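Local coordinates for protein proteasome accessory factor B/C (PafBC) (Paenarthrobacter aurescens, PDB 6SJ9) that probably regulates transcription in the bacterial DNA damage response, joining winged helix-turn-helix modules to WYL domains in a single chain, at residues 58-63 against 79-84. Numbering follows the deposited sequence.
Sequences FEIETL and YRIGKD. With K (potassium ion), chain C.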
ATOM      1  N   PHE A  58      24.410  -4.384 -11.462  1.00 55.31           N
ATOM      2  CA  PHE A  58      24.842  -5.776 -11.363  1.00 54.56           C
ATOM      3  C   PHE A  58      26.166  -5.957 -12.096  1.00 64.14           C
ATOM      4  O   PHE A  58      26.248  -5.725 -13.305  1.00 69.14           O
ATOM      5  CB  PHE A  58      23.802  -6.733 -11.931  1.00 48.30           C
ATOM      6  CG  PHE A  58      22.490  -6.656 -11.225  1.00 50.69           C
ATOM      7  CD1 PHE A  58      22.354  -7.185  -9.961  1.00 49.35           C
ATOM      8  CD2 PHE A  58      21.389  -6.045 -11.828  1.00 47.89           C
ATOM      9  CE1 PHE A  58      21.145  -7.068  -9.273  1.00 50.45           C
ATOM     10  CE2 PHE A  58      20.171  -5.949 -11.153  1.00 45.92           C
ATOM     11  CZ  PHE A  58      20.055  -6.455  -9.881  1.00 46.85           C
ATOM     12  N   GLU A  59      27.205  -6.336 -11.373  1.00 67.38           N
ATOM     13  CA  GLU A  59      28.509  -6.550 -11.989  1.00 73.47           C
ATOM     14  C   GLU A  59      28.707  -8.040 -12.262  1.00 67.94           C
ATOM     15  O   GLU A  59      28.727  -8.866 -11.339  1.00 64.07           O
ATOM     16  CB  GLU A  59      29.659  -5.990 -11.150  1.00 86.32           C
ATOM     17  CG  GLU A  59      29.624  -6.238  -9.629  1.00 95.27           C
ATOM     18  CD  GLU A  59      30.849  -5.613  -8.895  1.00104.53           C
ATOM     19  OE1 GLU A  59      31.940  -5.529  -9.523  1.00106.63           O
ATOM     20  OE2 GLU A  59      30.723  -5.205  -7.709  1.00106.66           O
ATOM     21  N   ILE A  60      28.773  -8.369 -13.544  1.00 65.59           N
ATOM     22  CA  ILE A  60      29.019  -9.723 -14.004  1.00 69.60           C
ATOM     23  C   ILE A  60      30.506 -10.027 -13.869  1.00 75.91           C
ATOM     24  O   ILE A  60      31.338  -9.391 -14.517  1.00 81.49           O
ATOM     25  CB  ILE A  60      28.553  -9.885 -15.452  1.00 68.42           C
ATOM     26  CG1 ILE A  60      27.060  -9.555 -15.536  1.00 67.13           C
ATOM     27  CG2 ILE A  60      28.932 -11.291 -15.983  1.00 63.32           C
ATOM     28  CD1 ILE A  60      26.541  -9.557 -16.918  1.00 67.73           C
ATOM     29  N   GLU A  61      30.846 -11.001 -13.041  1.00 75.58           N
ATOM     30  CA  GLU A  61      32.235 -11.400 -12.925  1.00 75.17           C
ATOM     31  C   GLU A  61      32.539 -12.471 -13.962  1.00 75.54           C
ATOM     32  O   GLU A  61      31.719 -13.352 -14.258  1.00 71.43           O
ATOM     33  CB  GLU A  61      32.623 -11.852 -11.516  1.00 76.23           C
ATOM     34  CG  GLU A  61      32.137 -13.168 -11.023  1.00 80.51           C
ATOM     35  CD  GLU A  61      32.886 -13.610  -9.749  1.00 86.22           C
ATOM     36  OE1 GLU A  61      34.131 -13.485  -9.685  1.00 89.78           O
ATOM     37  OE2 GLU A  61      32.227 -14.089  -8.809  1.00 87.21           O
ATOM     38  N   THR A  62      33.716 -12.350 -14.545  1.00 80.32           N
ATOM     39  CA  THR A  62      34.244 -13.294 -15.511  1.00 84.63           C
ATOM     40  C   THR A  62      35.344 -14.086 -14.826  1.00 90.31           C
ATOM     41  O   THR A  62      36.244 -13.502 -14.219  1.00 92.83           O
ATOM     42  CB  THR A  62      34.784 -12.587 -16.747  1.00 85.57           C
ATOM     43  OG1 THR A  62      33.731 -11.840 -17.355  1.00 82.55           O
ATOM     44  CG2 THR A  62      35.339 -13.616 -17.736  1.00 87.60           C
ATOM     45  N   LEU A  63      35.230 -15.408 -14.883  1.00 95.94           N
ATOM     46  CA  LEU A  63      36.233 -16.320 -14.349  1.00106.38           C
ATOM     47  C   LEU A  63      36.748 -17.101 -15.543  1.00117.93           C
ATOM     48  O   LEU A  63      35.953 -17.709 -16.268  1.00117.12           O
ATOM     49  CB  LEU A  63      35.595 -17.300 -13.358  1.00101.54           C
ATOM     50  CG  LEU A  63      34.667 -16.803 -12.242  1.00 98.81           C
ATOM     51  CD1 LEU A  63      34.089 -17.984 -11.474  1.00 96.61           C
ATOM     52  CD2 LEU A  63      35.318 -15.802 -11.301  1.00100.65           C
ATOM     53  N   TYR A  79      30.855 -17.060 -16.314  1.00 65.62           N
ATOM     54  CA  TYR A  79      30.293 -15.811 -15.798  1.00 64.90           C
ATOM     55  C   TYR A  79      29.362 -16.051 -14.616  1.00 62.90           C
ATOM     56  O   TYR A  79      28.673 -17.071 -14.559  1.00 65.94           O
ATOM     57  CB  TYR A  79      29.502 -15.066 -16.870  1.00 58.58           C
ATOM     58  CG  TYR A  79      30.256 -14.772 -18.134  1.00 61.03           C
ATOM     59  CD1 TYR A  79      31.056 -13.638 -18.243  1.00 61.85           C
ATOM     60  CD2 TYR A  79      30.172 -15.627 -19.229  1.00 61.43           C
ATOM     61  CE1 TYR A  79      31.731 -13.355 -19.412  1.00 64.86           C
ATOM     62  CE2 TYR A  79      30.875 -15.351 -20.413  1.00 66.37           C
ATOM     63  CZ  TYR A  79      31.643 -14.210 -20.494  1.00 69.97           C
ATOM     64  OH  TYR A  79      32.346 -13.923 -21.661  1.00 78.44           O
ATOM     65  N   ARG A  80      29.348 -15.112 -13.670  1.00 60.04           N
ATOM     66  CA  ARG A  80      28.423 -15.223 -12.545  1.00 60.98           C
ATOM     67  C   ARG A  80      28.211 -13.861 -11.909  1.00 58.65           C
ATOM     68  O   ARG A  80      28.992 -12.924 -12.099  1.00 55.97           O
ATOM     69  CB  ARG A  80      28.902 -16.212 -11.486  1.00 66.66           C
ATOM     70  CG  ARG A  80      29.905 -15.674 -10.548  1.00 71.34           C
ATOM     71  CD  ARG A  80      30.355 -16.749  -9.561  1.00 75.00           C
ATOM     72  NE  ARG A  80      31.468 -16.254  -8.746  1.00 79.37           N
ATOM     73  CZ  ARG A  80      32.053 -16.931  -7.761  1.00 83.75           C
ATOM     74  NH1 ARG A  80      31.637 -18.158  -7.449  1.00 83.08           N
ATOM     75  NH2 ARG A  80      33.065 -16.377  -7.095  1.00 87.84           N
ATOM     76  N   ILE A  81      27.120 -13.764 -11.179  1.00 52.74           N
ATOM     77  CA  ILE A  81      26.761 -12.587 -10.414  1.00 57.42           C
ATOM     78  C   ILE A  81      26.539 -13.005  -8.963  1.00 58.04           C
ATOM     79  O   ILE A  81      25.972 -14.072  -8.695  1.00 57.33           O
ATOM     80  CB  ILE A  81      25.468 -11.931 -10.974  1.00 58.97           C
ATOM     81  CG1 ILE A  81      25.651 -11.416 -12.397  1.00 50.45           C
ATOM     82  CG2 ILE A  81      25.041 -10.778 -10.082  1.00 60.81           C
ATOM     83  CD1 ILE A  81      24.363 -10.837 -12.995  1.00 52.74           C
ATOM     84  N   GLY A  82      26.960 -12.152  -8.032  1.00 59.01           N
ATOM     85  CA  GLY A  82      26.764 -12.411  -6.629  1.00 60.71           C
ATOM     86  C   GLY A  82      27.758 -13.360  -6.017  1.00 64.68           C
ATOM     87  O   GLY A  82      27.570 -13.762  -4.867  1.00 65.18           O
ATOM     88  N   LYS A  83      28.772 -13.778  -6.769  1.00 69.85           N
ATOM     89  CA  LYS A  83      29.844 -14.632  -6.266  1.00 76.24           C
ATOM     90  C   LYS A  83      29.218 -15.925  -5.758  1.00 76.67           C
ATOM     91  O   LYS A  83      28.536 -16.594  -6.552  1.00 73.37           O
ATOM     92  CB  LYS A  83      30.701 -13.846  -5.272  1.00 84.14           C
ATOM     93  CG  LYS A  83      31.386 -12.606  -5.904  1.00 87.23           C
ATOM     94  CD  LYS A  83      32.193 -11.788  -4.896  1.00 92.05           C
ATOM     95  CE  LYS A  83      33.488 -12.532  -4.553  1.00101.42           C
ATOM     96  NZ  LYS A  83      34.158 -12.033  -3.316  1.00105.75           N
ATOM     97  N   ASP A  84      29.362 -16.295  -4.480  1.00 81.08           N
ATOM     98  CA  ASP A  84      28.793 -17.549  -3.978  1.00 85.86           C
ATOM     99  C   ASP A  84      27.292 -17.505  -3.662  1.00 79.92           C
ATOM    100  O   ASP A  84      26.670 -18.568  -3.581  1.00 80.70           O
ATOM    101  CB  ASP A  84      29.535 -17.964  -2.707  1.00 98.94           C
ATOM    102  CG  ASP A  84      31.004 -18.230  -2.952  1.00110.72           C
ATOM    103  OD1 ASP A  84      31.450 -18.062  -4.108  1.00113.68           O
ATOM    104  OD2 ASP A  84      31.726 -18.572  -1.985  1.00116.08           O
TER
HETATM  105  K     K C 701      25.962 -16.615  -7.800  1.00 52.89           K
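E61 O accepts the amide R80 N of the facing strand, at 3.0 Å and an N-H...O angle of 155°, and also receives a CA-H...O contact from Y79 CA, 3.2 Å away. In return E61 N donates to R80 O (2.8 Å). E61 and R80 are thus a hydrogen-bonded antiparallel pair; T62 and Y79 form the non-hydrogen-bonded pair that follows. The side chains of E61 and R80 leave the same face of the sheet and run side by side. In both, CG stands between the backbone N and the carbonyl carbon (chi1 73° and 81°), and the extended R80 chain brings the guanidinium edge to the E61 carboxylate. They form a salt bridge, but E61 OE2 is modelled too near the guanidinium for its exact geometry to be trusted. L63 CD1 lies over one guanidinium face and K83 CA over the opposite one, both toward its rim, while R80 NH1 makes a 3.3 Å salt bridge to D84 OD1, extending the network along the second segment. On the other face T62 lies alongside Y79; I60 CG2, from before the bridged pairs, meets the Y79 ring obliquely at CD1 (3.9 Å). I60 CG1 also packs on I81 CG1. Beyond this pairing the chain bends at G82, which has positive phi. I81 O lies 2.7 Å from the potassium ion K and K83 O 2.9 Å from K, and the carbonyl oxygens of L16, T18 and S85 complete the site. Strand 61-63 is an outer strand of a three-stranded antiparallel sheet, with 78-80 between it and 22-23, consistent with the wing of a winged helix-turn-helix module. I60 and I81 pack against helix 2-17, I60 also reaches helix 39-55, and F46 of that helix meets the Y79 ring edge-to-face.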